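Local coordinates for mandelate racemase/muconate lactonizing protein (Paenibacillus sp., PDB 3QPE) that probably catalyses a magnesium-dependent reaction on a sugar acid, as many relatives in the enolase superfamily do, and binds magnesium and D-galacturonic acid, at residues C130-L135 with R165-K170; A201-I206 with N228-E233; A309-G314 with F334-D339. All coordinates share one frame; numbering follows the deposited sequence.

All three contacts are buried in the barrel domain; none is a surface contact, although K203, N228 and Y230 of contact 2 and H166 of contact 1 are partly exposed. Contacts 1 and 2 each pair parallel strands, and they are joined because strands 167-170 and 204-207 are neighbours in the sheet. Strand 335-337 of contact 3 flanks strand 126-135 of contact 1 on its other side. In contacts 1 and 2 direct backbone bonds dominate; contact 3 sets a loop beside a strand through one side-chain bond and bridging waters. Chemically they converge on the ligand site: K168 of contact 1 forms salt bridges with E233 of contact 2 and E336 of contact 3.

Contact 1 of 3, residues C130-L135 with R165-K170; sequences CYDTSL and RHFKIK. With DGU (D-galacturonic acid), chain G.
The direct backbone bonds between 130-135 and 165-170 fix a parallel register. D132 N donates to H166 O (2.8 Å) and D132 O accepts from K168 N (2.8 Å), the latter bond almost straight at 179°; further on, K170 N reaches L135 O.

Polar side chains meet around K168. K168 NZ donates to Y131 OH at 2.7 Å. A second bond runs from K168 NZ to O6B of the galacturonic acid, 3.0 Å long. CB and CD of K168 lie near Y131 CE1; CG anti to the backbone N (chi1 -176°) and a bend at chi3 then bring NZ to the hydroxyl. With the ring lost, an alanine at Y131 would probably leave K168 NZ without its hydroxyl partner and open a gap beside the lysine methylenes.

The segments are the two strands of a beta-alpha-beta unit, with helix 145-161 between them, in the TIM-type barrel of this enolase-like domain. K168 NZ also forms salt bridges with E233 and E336, while T133 OG1 bonds to E336 and K170 NZ to D207.

Water-mediated bonds tie the same end together. One water donates to T133 OG1 and to O6A of the ligand and accepts from K170 NZ; another donates to both T133 O and K168 O.

Apolar packing joins L135 to F167 and I169, on the side turned to helix 180-198. L135 CD1 lies 3.7 Å from F167 CB. On the same face D132 CB rests 3.7 Å from F167 CD2. Within its own strand, D132 OD1 accepts from S134 N, an Asx turn, and also from S134 OG.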
# COMPACT_ATOMS: atom_id res chain seq x y z
N CYS A 130 -20.69 0.37 -19.24
CA CYS A 130 -20.37 1.37 -18.24
C CYS A 130 -21.21 1.18 -16.99
O CYS A 130 -22.21 0.47 -17.01
CB CYS A 130 -20.55 2.77 -18.80
SG CYS A 130 -22.26 3.24 -19.17
N TYR A 131 -20.82 1.86 -15.91
CA TYR A 131 -21.60 1.82 -14.68
C TYR A 131 -21.63 3.17 -13.97
O TYR A 131 -20.72 4.00 -14.13
CB TYR A 131 -21.08 0.73 -13.74
CG TYR A 131 -19.74 1.01 -13.11
CD1 TYR A 131 -19.62 1.85 -12.01
CD2 TYR A 131 -18.58 0.40 -13.59
CE1 TYR A 131 -18.38 2.10 -11.43
CE2 TYR A 131 -17.34 0.65 -13.01
CZ TYR A 131 -17.25 1.49 -11.95
OH TYR A 131 -16.02 1.72 -11.36
N ASP A 132 -22.68 3.38 -13.19
CA ASP A 132 -22.85 4.62 -12.47
C ASP A 132 -22.07 4.58 -11.17
O ASP A 132 -22.36 3.78 -10.28
CB ASP A 132 -24.34 4.85 -12.23
CG ASP A 132 -24.63 6.18 -11.57
OD1 ASP A 132 -23.70 6.90 -11.17
OD2 ASP A 132 -25.84 6.47 -11.43
N THR A 133 -21.09 5.47 -11.05
CA THR A 133 -20.17 5.44 -9.91
C THR A 133 -20.55 6.48 -8.84
O THR A 133 -19.87 6.61 -7.83
CB THR A 133 -18.69 5.62 -10.36
OG1 THR A 133 -17.79 5.17 -9.34
CG2 THR A 133 -18.40 7.09 -10.70
N SER A 134 -21.66 7.18 -9.05
CA SER A 134 -21.95 8.39 -8.27
C SER A 134 -22.73 8.19 -6.96
O SER A 134 -23.16 9.16 -6.34
CB SER A 134 -22.69 9.42 -9.13
OG SER A 134 -24.00 8.93 -9.45
N LEU A 135 -22.91 6.94 -6.53
CA LEU A 135 -23.75 6.67 -5.36
C LEU A 135 -22.95 6.69 -4.05
O LEU A 135 -22.63 5.64 -3.49
CB LEU A 135 -24.49 5.35 -5.54
CG LEU A 135 -25.43 5.38 -6.74
CD1 LEU A 135 -25.89 4.00 -7.15
CD2 LEU A 135 -26.63 6.27 -6.43
N ARG A 165 -27.54 1.21 -16.24
CA ARG A 165 -28.17 -0.03 -15.78
C ARG A 165 -27.39 -0.67 -14.63
O ARG A 165 -27.93 -1.45 -13.85
CB ARG A 165 -28.28 -1.02 -16.95
CG ARG A 165 -29.24 -0.54 -18.04
CD ARG A 165 -30.62 -0.28 -17.42
NE ARG A 165 -31.57 0.29 -18.37
CZ ARG A 165 -31.94 1.57 -18.40
NH1 ARG A 165 -31.43 2.44 -17.53
NH2 ARG A 165 -32.83 1.98 -19.29
N HIS A 166 -26.12 -0.32 -14.52
CA HIS A 166 -25.25 -0.91 -13.52
C HIS A 166 -24.75 0.18 -12.59
O HIS A 166 -24.48 1.30 -13.04
CB HIS A 166 -24.07 -1.60 -14.22
CG HIS A 166 -24.48 -2.42 -15.40
ND1 HIS A 166 -25.18 -3.61 -15.28
CD2 HIS A 166 -24.32 -2.22 -16.73
CE1 HIS A 166 -25.42 -4.10 -16.48
NE2 HIS A 166 -24.91 -3.28 -17.38
N PHE A 167 -24.60 -0.15 -11.31
CA PHE A 167 -24.35 0.84 -10.28
C PHE A 167 -23.28 0.41 -9.28
O PHE A 167 -23.30 -0.72 -8.81
CB PHE A 167 -25.67 1.14 -9.53
CG PHE A 167 -26.79 1.52 -10.45
CD1 PHE A 167 -27.57 0.54 -11.06
CD2 PHE A 167 -27.05 2.86 -10.73
CE1 PHE A 167 -28.59 0.89 -11.92
CE2 PHE A 167 -28.06 3.21 -11.60
CZ PHE A 167 -28.84 2.22 -12.20
N LYS A 168 -22.38 1.32 -8.95
CA LYS A 168 -21.42 1.05 -7.89
C LYS A 168 -21.74 1.87 -6.66
O LYS A 168 -21.82 3.10 -6.70
CB LYS A 168 -19.97 1.31 -8.35
CG LYS A 168 -18.94 0.94 -7.28
CD LYS A 168 -17.54 0.82 -7.88
CE LYS A 168 -16.79 2.14 -7.85
NZ LYS A 168 -15.53 1.97 -8.68
N ILE A 169 -21.92 1.18 -5.54
CA ILE A 169 -22.43 1.80 -4.34
C ILE A 169 -21.34 1.93 -3.28
O ILE A 169 -20.69 0.94 -2.94
CB ILE A 169 -23.55 0.91 -3.77
CG1 ILE A 169 -24.55 0.54 -4.86
CG2 ILE A 169 -24.19 1.56 -2.57
CD1 ILE A 169 -25.71 -0.31 -4.36
N LYS A 170 -21.13 3.13 -2.76
CA LYS A 170 -20.19 3.30 -1.66
C LYS A 170 -20.75 2.66 -0.39
O LYS A 170 -21.89 2.93 -0.03
CB LYS A 170 -19.94 4.78 -1.42
CG LYS A 170 -19.23 5.46 -2.58
CD LYS A 170 -17.79 4.95 -2.72
CE LYS A 170 -16.98 5.78 -3.73
NZ LYS A 170 -16.54 4.93 -4.89
O1 DGU G . -10.67 10.39 -5.25
O2 DGU G . -12.22 9.61 -3.03
O5 DGU G . -12.75 4.87 -4.81
O6B DGU G . -13.70 3.73 -7.17
C1 DGU G . -11.39 9.38 -5.28
C2 DGU G . -12.60 9.19 -4.35
C3 DGU G . -13.12 7.74 -4.31
C4 DGU G . -13.29 7.09 -5.70
C5 DGU G . -13.66 5.59 -5.65
C6 DGU G . -13.79 4.98 -7.06
O3 DGU G . -14.38 7.70 -3.62
O4 DGU G . -12.07 7.19 -6.42
O6A DGU G . -13.97 5.78 -8.00
O HOH W 1 -24.73 1.51 -16.45
O HOH W 2 -16.72 6.65 -7.36
O HOH W 3 -19.33 4.31 -6.33

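Contact 2 of 3, residues A201-I206 with N228-E233; sequences AGKIMI and NLYWLE. With MG (magnesium ion), chain E.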
# COMPACT_ATOMS: atom_id res chain seq x y z
N ALA A 201 -31.22 -7.47 -14.15
CA ALA A 201 -30.24 -7.30 -15.22
C ALA A 201 -29.15 -6.35 -14.72
O ALA A 201 -28.07 -6.29 -15.30
CB ALA A 201 -30.91 -6.75 -16.47
N GLY A 202 -29.44 -5.63 -13.64
CA GLY A 202 -28.53 -4.63 -13.10
C GLY A 202 -27.36 -5.20 -12.30
O GLY A 202 -27.56 -5.86 -11.28
N LYS A 203 -26.14 -4.95 -12.76
CA LYS A 203 -24.97 -5.41 -12.02
C LYS A 203 -24.64 -4.44 -10.92
O LYS A 203 -24.52 -3.24 -11.16
CB LYS A 203 -23.77 -5.60 -12.95
CG LYS A 203 -23.95 -6.76 -13.89
CD LYS A 203 -22.73 -6.95 -14.77
CE LYS A 203 -22.94 -8.10 -15.74
NZ LYS A 203 -24.03 -7.80 -16.72
N ILE A 204 -24.53 -4.96 -9.70
CA ILE A 204 -24.30 -4.12 -8.53
C ILE A 204 -22.89 -4.29 -8.00
O ILE A 204 -22.45 -5.40 -7.73
CB ILE A 204 -25.27 -4.48 -7.37
CG1 ILE A 204 -26.72 -4.33 -7.82
CG2 ILE A 204 -24.97 -3.62 -6.15
CD1 ILE A 204 -27.07 -2.94 -8.30
N MET A 205 -22.17 -3.19 -7.83
CA MET A 205 -20.83 -3.31 -7.28
C MET A 205 -20.78 -2.51 -5.99
O MET A 205 -21.45 -1.49 -5.86
CB MET A 205 -19.81 -2.85 -8.32
CG MET A 205 -19.92 -3.67 -9.61
SD MET A 205 -19.54 -2.87 -11.17
CE MET A 205 -21.09 -2.03 -11.48
N ILE A 206 -20.02 -2.98 -5.01
CA ILE A 206 -19.87 -2.21 -3.79
C ILE A 206 -18.42 -1.86 -3.54
O ILE A 206 -17.52 -2.64 -3.87
CB ILE A 206 -20.51 -2.93 -2.58
CG1 ILE A 206 -19.88 -4.32 -2.40
CG2 ILE A 206 -22.01 -3.05 -2.77
CD1 ILE A 206 -20.43 -5.09 -1.18
N ASN A 228 -27.56 -9.04 -6.89
CA ASN A 228 -26.68 -9.34 -8.02
C ASN A 228 -25.32 -8.66 -7.85
O ASN A 228 -24.99 -7.72 -8.59
CB ASN A 228 -27.33 -8.92 -9.35
CG ASN A 228 -26.57 -9.43 -10.57
OD1 ASN A 228 -25.81 -10.40 -10.48
ND2 ASN A 228 -26.78 -8.79 -11.72
N LEU A 229 -24.55 -9.12 -6.87
CA LEU A 229 -23.25 -8.53 -6.58
C LEU A 229 -22.25 -9.01 -7.59
O LEU A 229 -21.97 -10.21 -7.68
CB LEU A 229 -22.79 -8.93 -5.18
CG LEU A 229 -22.63 -7.81 -4.15
CD1 LEU A 229 -23.83 -6.86 -4.14
CD2 LEU A 229 -22.40 -8.42 -2.78
N TYR A 230 -21.73 -8.08 -8.38
CA TYR A 230 -20.80 -8.40 -9.46
C TYR A 230 -19.36 -8.34 -8.95
O TYR A 230 -18.57 -9.26 -9.20
CB TYR A 230 -21.00 -7.44 -10.64
CG TYR A 230 -20.14 -7.77 -11.83
CD1 TYR A 230 -20.42 -8.88 -12.61
CD2 TYR A 230 -19.04 -6.99 -12.17
CE1 TYR A 230 -19.64 -9.21 -13.70
CE2 TYR A 230 -18.25 -7.31 -13.26
CZ TYR A 230 -18.56 -8.42 -14.02
OH TYR A 230 -17.79 -8.76 -15.11
N TRP A 231 -19.03 -7.28 -8.23
CA TRP A 231 -17.73 -7.22 -7.57
C TRP A 231 -17.67 -6.47 -6.24
O TRP A 231 -18.50 -5.61 -5.93
CB TRP A 231 -16.60 -6.79 -8.53
CG TRP A 231 -16.40 -5.30 -8.78
CD1 TRP A 231 -16.40 -4.29 -7.86
CD2 TRP A 231 -16.11 -4.69 -10.04
NE1 TRP A 231 -16.15 -3.08 -8.47
CE2 TRP A 231 -15.97 -3.30 -9.81
CE3 TRP A 231 -15.96 -5.18 -11.34
CZ2 TRP A 231 -15.69 -2.40 -10.84
CZ3 TRP A 231 -15.67 -4.28 -12.36
CH2 TRP A 231 -15.54 -2.91 -12.10
N LEU A 232 -16.67 -6.84 -5.45
CA LEU A 232 -16.36 -6.20 -4.19
C LEU A 232 -15.04 -5.47 -4.34
O LEU A 232 -14.01 -6.10 -4.58
CB LEU A 232 -16.24 -7.26 -3.08
CG LEU A 232 -15.76 -6.77 -1.71
CD1 LEU A 232 -16.73 -5.76 -1.03
CD2 LEU A 232 -15.48 -7.97 -0.80
N GLU A 233 -15.08 -4.15 -4.18
CA GLU A 233 -13.94 -3.27 -4.44
C GLU A 233 -13.37 -2.68 -3.15
O GLU A 233 -14.09 -2.10 -2.35
CB GLU A 233 -14.37 -2.16 -5.40
CG GLU A 233 -13.41 -0.98 -5.50
CD GLU A 233 -13.73 -0.08 -6.68
OE1 GLU A 233 -14.55 -0.43 -7.54
OE2 GLU A 233 -13.12 0.98 -6.77
MG MG E . -12.84 2.60 -5.48
O HOH W 4 -11.98 2.08 -3.53
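Strands 204-207 and 229-233, linked through helix 214-223, form a beta-alpha-beta unit of the TIM-type barrel, and the second strand ends at a magnesium ligand. The short strand axes run 18° apart. I204 alternates its bonds, its N donating to N228 O and its O accepting from Y230 N (2.9 Å); I206 does likewise, with N to W231 O and O from E233 N. Between these pairs W231 N is buried without a polar partner. At the outer end N228 ND2 reaches G202 O at 3.1 Å, from above the carbonyl plane.

M205 lies across one face of the W231 indole. Its CG stands 3.8 Å from the centroid of the five-membered ring, almost exactly on the normal, and SD is 3.8 Å from that of the six-membered ring, a Met-aromatic contact. W231 CG sits between its own backbone N and carbonyl carbon (chi1 84°), which lays the indole beside M205. Further out, K203 CD packs over a face of the Y230 ring, 4.0 Å from its centroid, in a CH-pi contact. The opposite sheet face is aliphatic: I206 CG1 meets L232 CD1 at 3.7 Å, near helix 214-223.

E233 OE2 binds magnesium at 2.1 Å, with D207 and E263 as further ligands. OE1, on its anti lone pair, accepts from W231 NE1 at 3.2 Å and also pairs with K168. The indole thus acts as a second-shell residue: packed against M205, it probably helps fix the rotation of the metal-binding carboxylate.

Contact 3 of 3, residues A309-G314 with F334-D339; sequences APHCYG and FVEYDD. With DGU (D-galacturonic acid), chain G.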
# COMPACT_ATOMS: atom_id res chain seq x y z
N ALA A 309 -10.33 -2.91 -15.12
CA ALA A 309 -11.36 -1.91 -14.90
C ALA A 309 -10.69 -0.63 -14.43
O ALA A 309 -10.63 -0.36 -13.23
CB ALA A 309 -12.41 -2.40 -13.85
N PRO A 310 -10.16 0.17 -15.37
CA PRO A 310 -9.43 1.37 -14.96
C PRO A 310 -10.26 2.31 -14.09
O PRO A 310 -11.40 2.62 -14.45
CB PRO A 310 -9.10 2.06 -16.29
CG PRO A 310 -9.06 0.94 -17.29
CD PRO A 310 -10.21 0.02 -16.84
N HIS A 311 -9.69 2.75 -12.97
CA HIS A 311 -10.34 3.71 -12.07
C HIS A 311 -10.42 5.06 -12.77
O HIS A 311 -9.47 5.49 -13.43
CB HIS A 311 -9.51 3.86 -10.79
CG HIS A 311 -9.93 5.01 -9.92
ND1 HIS A 311 -9.54 6.31 -10.17
CD2 HIS A 311 -10.68 5.04 -8.79
CE1 HIS A 311 -10.05 7.10 -9.24
NE2 HIS A 311 -10.75 6.36 -8.40
N CYS A 312 -11.57 5.71 -12.64
CA CYS A 312 -11.71 7.07 -13.14
C CYS A 312 -12.69 7.80 -12.23
O CYS A 312 -13.87 7.48 -12.20
CB CYS A 312 -12.21 7.07 -14.57
SG CYS A 312 -12.41 8.73 -15.26
N TYR A 313 -12.17 8.75 -11.48
CA TYR A 313 -13.01 9.60 -10.65
C TYR A 313 -12.18 10.83 -10.34
O TYR A 313 -11.00 10.71 -9.99
CB TYR A 313 -13.46 8.89 -9.36
CG TYR A 313 -14.59 9.65 -8.70
CD1 TYR A 313 -15.90 9.48 -9.13
CD2 TYR A 313 -14.34 10.59 -7.71
CE1 TYR A 313 -16.96 10.21 -8.55
CE2 TYR A 313 -15.39 11.31 -7.12
CZ TYR A 313 -16.69 11.11 -7.55
OH TYR A 313 -17.73 11.83 -6.98
N GLY A 314 -12.77 12.00 -10.52
CA GLY A 314 -12.07 13.24 -10.24
C GLY A 314 -11.51 13.87 -11.51
O GLY A 314 -10.93 14.95 -11.46
N PHE A 334 -15.56 -2.30 -17.48
CA PHE A 334 -16.49 -1.18 -17.55
C PHE A 334 -15.81 0.15 -17.70
O PHE A 334 -14.70 0.34 -17.20
CB PHE A 334 -17.26 -1.06 -16.23
CG PHE A 334 -18.32 -2.08 -16.03
CD1 PHE A 334 -19.51 -1.99 -16.72
CD2 PHE A 334 -18.15 -3.10 -15.11
CE1 PHE A 334 -20.51 -2.92 -16.52
CE2 PHE A 334 -19.14 -4.02 -14.89
CZ PHE A 334 -20.32 -3.94 -15.60
N VAL A 335 -16.50 1.10 -18.32
CA VAL A 335 -16.17 2.50 -18.17
C VAL A 335 -16.78 2.99 -16.86
O VAL A 335 -18.00 2.89 -16.65
CB VAL A 335 -16.69 3.34 -19.36
CG1 VAL A 335 -16.59 4.82 -19.05
CG2 VAL A 335 -15.91 3.01 -20.63
N GLU A 336 -15.95 3.49 -15.95
CA GLU A 336 -16.48 4.07 -14.71
C GLU A 336 -17.08 5.46 -15.01
O GLU A 336 -16.36 6.39 -15.36
CB GLU A 336 -15.39 4.16 -13.63
CG GLU A 336 -15.94 4.59 -12.27
CD GLU A 336 -14.92 4.55 -11.15
OE1 GLU A 336 -13.74 4.24 -11.43
OE2 GLU A 336 -15.29 4.81 -9.99
N TYR A 337 -18.39 5.61 -14.86
CA TYR A 337 -19.06 6.82 -15.36
C TYR A 337 -19.57 7.80 -14.29
O TYR A 337 -20.27 7.42 -13.35
CB TYR A 337 -20.19 6.45 -16.35
CG TYR A 337 -20.75 7.65 -17.08
CD1 TYR A 337 -21.82 8.36 -16.57
CD2 TYR A 337 -20.17 8.10 -18.27
CE1 TYR A 337 -22.31 9.47 -17.22
CE2 TYR A 337 -20.65 9.21 -18.93
CZ TYR A 337 -21.72 9.89 -18.40
OH TYR A 337 -22.22 11.01 -19.04
N ASP A 338 -19.19 9.07 -14.45
CA ASP A 338 -19.67 10.18 -13.63
C ASP A 338 -20.19 11.20 -14.64
O ASP A 338 -19.52 11.49 -15.62
CB ASP A 338 -18.49 10.80 -12.87
CG ASP A 338 -18.90 11.52 -11.60
OD1 ASP A 338 -20.07 11.41 -11.15
OD2 ASP A 338 -18.01 12.17 -11.00
N ASP A 339 -21.38 11.73 -14.40
CA ASP A 339 -22.00 12.68 -15.32
C ASP A 339 -21.48 14.08 -15.05
O ASP A 339 -21.95 14.77 -14.13
CB ASP A 339 -23.53 12.67 -15.16
CG ASP A 339 -24.25 13.45 -16.26
OD1 ASP A 339 -23.60 14.24 -16.98
OD2 ASP A 339 -25.47 13.26 -16.41
O1 DGU G . -10.67 10.39 -5.25
O2 DGU G . -12.22 9.61 -3.03
O5 DGU G . -12.75 4.87 -4.81
O6B DGU G . -13.70 3.73 -7.17
C1 DGU G . -11.39 9.38 -5.28
C2 DGU G . -12.60 9.19 -4.35
C3 DGU G . -13.12 7.74 -4.31
C4 DGU G . -13.29 7.09 -5.70
C5 DGU G . -13.66 5.59 -5.65
C6 DGU G . -13.79 4.98 -7.06
O3 DGU G . -14.38 7.70 -3.62
O4 DGU G . -12.07 7.19 -6.42
O6A DGU G . -13.97 5.78 -8.00
O HOH W 5 -13.02 3.58 -16.33
O HOH W 6 -13.38 0.72 -14.76
O HOH W 7 -15.94 8.50 -13.48
O HOH W 8 -20.18 11.25 -8.19
O HOH W 9 -15.33 12.38 -11.58
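This is a buried loop-and-strand contact at the ligand end of the TIM-type barrel: the loop between strand 307-308 and helix 316-325 runs alongside strand 335-337, and H311, Y313 and E336 reach the galacturonic acid. No strand pairing joins 309-314 to 334-339. The single direct hydrogen bond is from C312 N to E336 OE1, 2.9 Å long and straight (173°), with the donor above the carboxylate plane.

E336 spans the gap because CG is anti to its backbone N (chi1 -173°) and the chain stays extended beyond it. One oxygen therefore holds the loop backbone, while OE2 comes within 2.6 Å of O6A of the ligand; OE2 also has a hydrogen bond from T133 of the neighbouring strand 126-135 and a salt bridge to K168 of the strand beyond it.

H311 approaches the sugar acid with its ring edge. NE2 is hydrogen-bonded to O4 at 2.5 Å, nearly in line, and ND1 bonds to D285, a histidine-aspartate pairing like that of mandelate racemase. The imidazole plane stands 88° from the E336 carboxylate, and E336 OE1 lies 3.5 Å from H311 CA.

Waters fill in where the backbones do not touch. One donates to both P310 O and F334 O, another joins P310 O to E336 N, and a third donates to C312 O and E336 O.

Beyond the ligand, D338 is held by a salt bridge to R26. D338 OD2 accepts from a water that in turn accepts a hydrogen bond from G314 N, and D338 OD2 also lies 3.3 Å from Y313 CE1.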